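Long-range contact in endo-beta-1,4-glucanase (Bacillus licheniformis, PDB 2JEN), which hydrolyses internal beta-1,4-glucosidic bonds of plant cell-wall glucans, xyloglucan among them, as a family 12 glycoside hydrolase: residues A[133-138]-A[157-162]. The protein carries 1 engineered substitution. Numbering follows the deposited sequence.
With GLC (alpha-D-glucopyranose), chain B; GLC (alpha-D-glucopyranose), chain C.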
loop_
_atom_site.group_PDB
_atom_site.type_symbol
_atom_site.label_atom_id
_atom_site.label_comp_id
_atom_site.label_asym_id
_atom_site.label_seq_id
_atom_site.Cartn_x
_atom_site.Cartn_y
_atom_site.Cartn_z
ATOM N N ASN A 133 13.502 15.507 -16.032
ATOM C CA ASN A 133 14.030 15.385 -17.398
ATOM C C ASN A 133 13.939 13.940 -17.871
ATOM O O ASN A 133 13.486 13.053 -17.118
ATOM C CB ASN A 133 15.471 15.926 -17.452
ATOM C CG ASN A 133 16.449 15.165 -16.626
ATOM O OD1 ASN A 133 16.336 13.940 -16.503
ATOM N ND2 ASN A 133 17.458 15.865 -16.089
ATOM N N ALA A 134 14.284 13.717 -19.139
ATOM C CA ALA A 134 14.573 12.397 -19.650
ATOM C C ALA A 134 15.948 12.517 -20.282
ATOM O O ALA A 134 16.141 13.370 -21.178
ATOM C CB ALA A 134 13.544 11.923 -20.657
ATOM N N ALA A 135 16.910 11.752 -19.810
ATOM C CA ALA A 135 18.300 11.977 -20.150
ATOM C C ALA A 135 19.124 10.706 -20.172
ATOM O O ALA A 135 18.990 9.858 -19.268
ATOM C CB ALA A 135 18.950 12.969 -19.174
ATOM N N TYR A 136 20.015 10.602 -21.163
ATOM C CA TYR A 136 21.107 9.674 -21.098
ATOM C C TYR A 136 22.126 10.157 -20.091
ATOM O O TYR A 136 22.361 11.369 -19.979
ATOM C CB TYR A 136 21.819 9.524 -22.426
ATOM C CG TYR A 136 21.072 8.697 -23.438
ATOM C CD1 TYR A 136 21.179 7.315 -23.449
ATOM C CD2 TYR A 136 20.214 9.288 -24.383
ATOM C CE1 TYR A 136 20.479 6.556 -24.351
ATOM C CE2 TYR A 136 19.500 8.525 -25.287
ATOM C CZ TYR A 136 19.645 7.142 -25.289
ATOM O OH TYR A 136 18.951 6.366 -26.213
ATOM N N ASP A 137 22.751 9.215 -19.408
ATOM C CA ASP A 137 23.886 9.469 -18.500
ATOM C C ASP A 137 24.970 8.486 -18.859
ATOM O O ASP A 137 24.756 7.260 -18.810
ATOM C CB ASP A 137 23.467 9.308 -17.036
ATOM C CG ASP A 137 24.324 10.060 -16.048
ATOM O OD1 ASP A 137 24.938 11.095 -16.369
ATOM O OD2 ASP A 137 24.339 9.672 -14.887
ATOM N N ILE A 138 26.093 9.011 -19.354
ATOM C CA ILE A 138 27.200 8.213 -19.833
ATOM C C ILE A 138 28.380 8.446 -18.904
ATOM O O ILE A 138 28.772 9.586 -18.669
ATOM C CB ILE A 138 27.557 8.618 -21.274
ATOM C CG1 ILE A 138 26.371 8.435 -22.234
ATOM C CG2 ILE A 138 28.797 7.869 -21.778
ATOM C CD1 ILE A 138 25.869 9.664 -22.889
ATOM N N MET A 157 25.730 13.893 -20.215
ATOM C CA MET A 157 24.292 13.780 -20.191
ATOM C C MET A 157 23.708 14.276 -21.505
ATOM O O MET A 157 24.160 15.285 -22.069
ATOM C CB MET A 157 23.705 14.613 -19.069
ATOM C CG MET A 157 24.275 14.316 -17.733
ATOM S SD MET A 157 23.233 14.958 -16.427
ATOM C CE MET A 157 21.946 13.695 -16.347
ATOM N N ILE A 158 22.694 13.599 -21.999
ATOM C CA ILE A 158 22.007 13.968 -23.229
ATOM C C ILE A 158 20.537 13.998 -22.915
ATOM O O ILE A 158 19.901 12.933 -22.797
ATOM C CB ILE A 158 22.357 13.044 -24.409
ATOM C CG1 ILE A 158 23.870 12.906 -24.607
ATOM C CG2 ILE A 158 21.638 13.542 -25.680
ATOM C CD1 ILE A 158 24.298 11.935 -25.651
ATOM N N TRP A 159 19.988 15.185 -22.761
ATOM C CA TRP A 159 18.611 15.370 -22.338
ATOM C C TRP A 159 17.677 15.455 -23.546
ATOM O O TRP A 159 17.780 16.372 -24.372
ATOM C CB TRP A 159 18.396 16.631 -21.495
ATOM C CG TRP A 159 19.185 16.766 -20.229
ATOM C CD1 TRP A 159 20.411 16.242 -19.917
ATOM C CD2 TRP A 159 18.806 17.586 -19.128
ATOM N NE1 TRP A 159 20.791 16.659 -18.657
ATOM C CE2 TRP A 159 19.823 17.495 -18.164
ATOM C CE3 TRP A 159 17.707 18.384 -18.869
ATOM C CZ2 TRP A 159 19.768 18.179 -16.949
ATOM C CZ3 TRP A 159 17.650 19.063 -17.641
ATOM C CH2 TRP A 159 18.695 18.955 -16.718
ATOM N N LEU A 160 16.767 14.494 -23.644
ATOM C CA LEU A 160 15.724 14.486 -24.655
ATOM C C LEU A 160 14.480 15.205 -24.190
ATOM O O LEU A 160 13.645 15.581 -25.009
ATOM C CB LEU A 160 15.400 13.061 -25.052
ATOM C CG LEU A 160 16.528 12.228 -25.630
ATOM C CD1 LEU A 160 16.037 10.842 -26.074
ATOM C CD2 LEU A 160 17.304 12.934 -26.763
ATOM N N ASN A 161 14.348 15.391 -22.873
ATOM C CA ASN A 161 13.245 16.136 -22.304
ATOM C C ASN A 161 13.797 16.982 -21.186
ATOM O O ASN A 161 14.560 16.486 -20.356
ATOM C CB ASN A 161 12.173 15.174 -21.746
ATOM C CG ASN A 161 10.978 15.894 -21.107
ATOM O OD1 ASN A 161 11.142 16.596 -20.110
ATOM N ND2 ASN A 161 9.787 15.712 -21.682
ATOM N N ASN A 162 13.409 18.265 -21.152
ATOM C CA ASN A 162 13.639 19.131 -20.003
ATOM C C ASN A 162 12.296 19.705 -19.623
ATOM O O ASN A 162 11.680 20.428 -20.440
ATOM C CB ASN A 162 14.627 20.278 -20.337
ATOM C CG ASN A 162 14.947 21.128 -19.166
ATOM O OD1 ASN A 162 14.527 20.831 -18.040
ATOM N ND2 ASN A 162 15.634 22.257 -19.409
HETATM C C1 GLC B . 24.486 13.741 -13.360
HETATM C C2 GLC B . 25.327 13.663 -12.088
HETATM C C3 GLC B . 25.486 12.214 -11.707
HETATM C C4 GLC B . 24.104 11.634 -11.424
HETATM C C5 GLC B . 23.317 11.798 -12.732
HETATM C C6 GLC B . 21.944 11.115 -12.736
HETATM O O1 GLC B . 24.334 15.049 -13.836
HETATM O O2 GLC B . 26.643 14.159 -12.195
HETATM O O3 GLC B . 26.424 12.214 -10.631
HETATM O O4 GLC B . 24.192 10.257 -11.132
HETATM O O5 GLC B . 23.216 13.182 -13.035
HETATM O O6 GLC B . 21.144 11.539 -11.653
HETATM C C1 GLC C . 21.523 19.498 -11.496
HETATM C C2 GLC C . 21.374 18.829 -12.841
HETATM C C3 GLC C . 21.465 17.326 -12.732
HETATM C C4 GLC C . 22.665 16.876 -11.896
HETATM C C5 GLC C . 22.712 17.702 -10.599
HETATM C C6 GLC C . 23.972 17.374 -9.802
HETATM O O2 GLC C . 20.110 19.156 -13.377
HETATM O O3 GLC C . 21.583 16.791 -14.025
HETATM O O4 GLC C . 22.586 15.472 -11.650
HETATM O O5 GLC C . 22.755 19.074 -10.915
HETATM O O6 GLC C . 23.828 17.887 -8.476
#
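Asn-133 lays its side chain across one face of the Trp-159 indole, the amide turned 61° from the ring plane. Its ND2 sits 3.2 Å above that plane, offset toward the rim, and CB makes a CH-pi contact 4.0 Å from the centroid of the six-membered ring. With CG between the backbone N and the carbonyl carbon (chi1 64°), the amide comes to lie over the indole; a hydrogen bond from ND2 to Glu-243 OE1 holds it there. Further along, Ala-135 CB lies obliquely against the five-membered ring, 3.7 Å from Trp-159 CD1. An alanine in place of Trp-159 would probably leave Asn-133 and Ala-135 without the ring they pack on and open a gap beside the chain C glucose, whose O2 lies at the ring edge. Met-157 follows on this face: the bend at chi3 (80°) sets CE 3.6 Å from O5 of the chain B glucose, and CG is 3.6 Å from Asp-137 OD1. On the reverse face the Tyr-136 and Ile-158 CB atoms meet at 4.1 Å, and the tyrosine ring packs edge-to-face with Phe-240. Between the faces the antiparallel backbones pair, with Ala-134 O gripped twice, by Leu-160 N at 2.8 Å and by Asn-161 N at 3.2 Å. That shared acceptor marks a classic beta bulge, where strand 154-163 turns a corner, in a sheet that carries the glycan-binding cleft of the family 12 beta-jelly-roll.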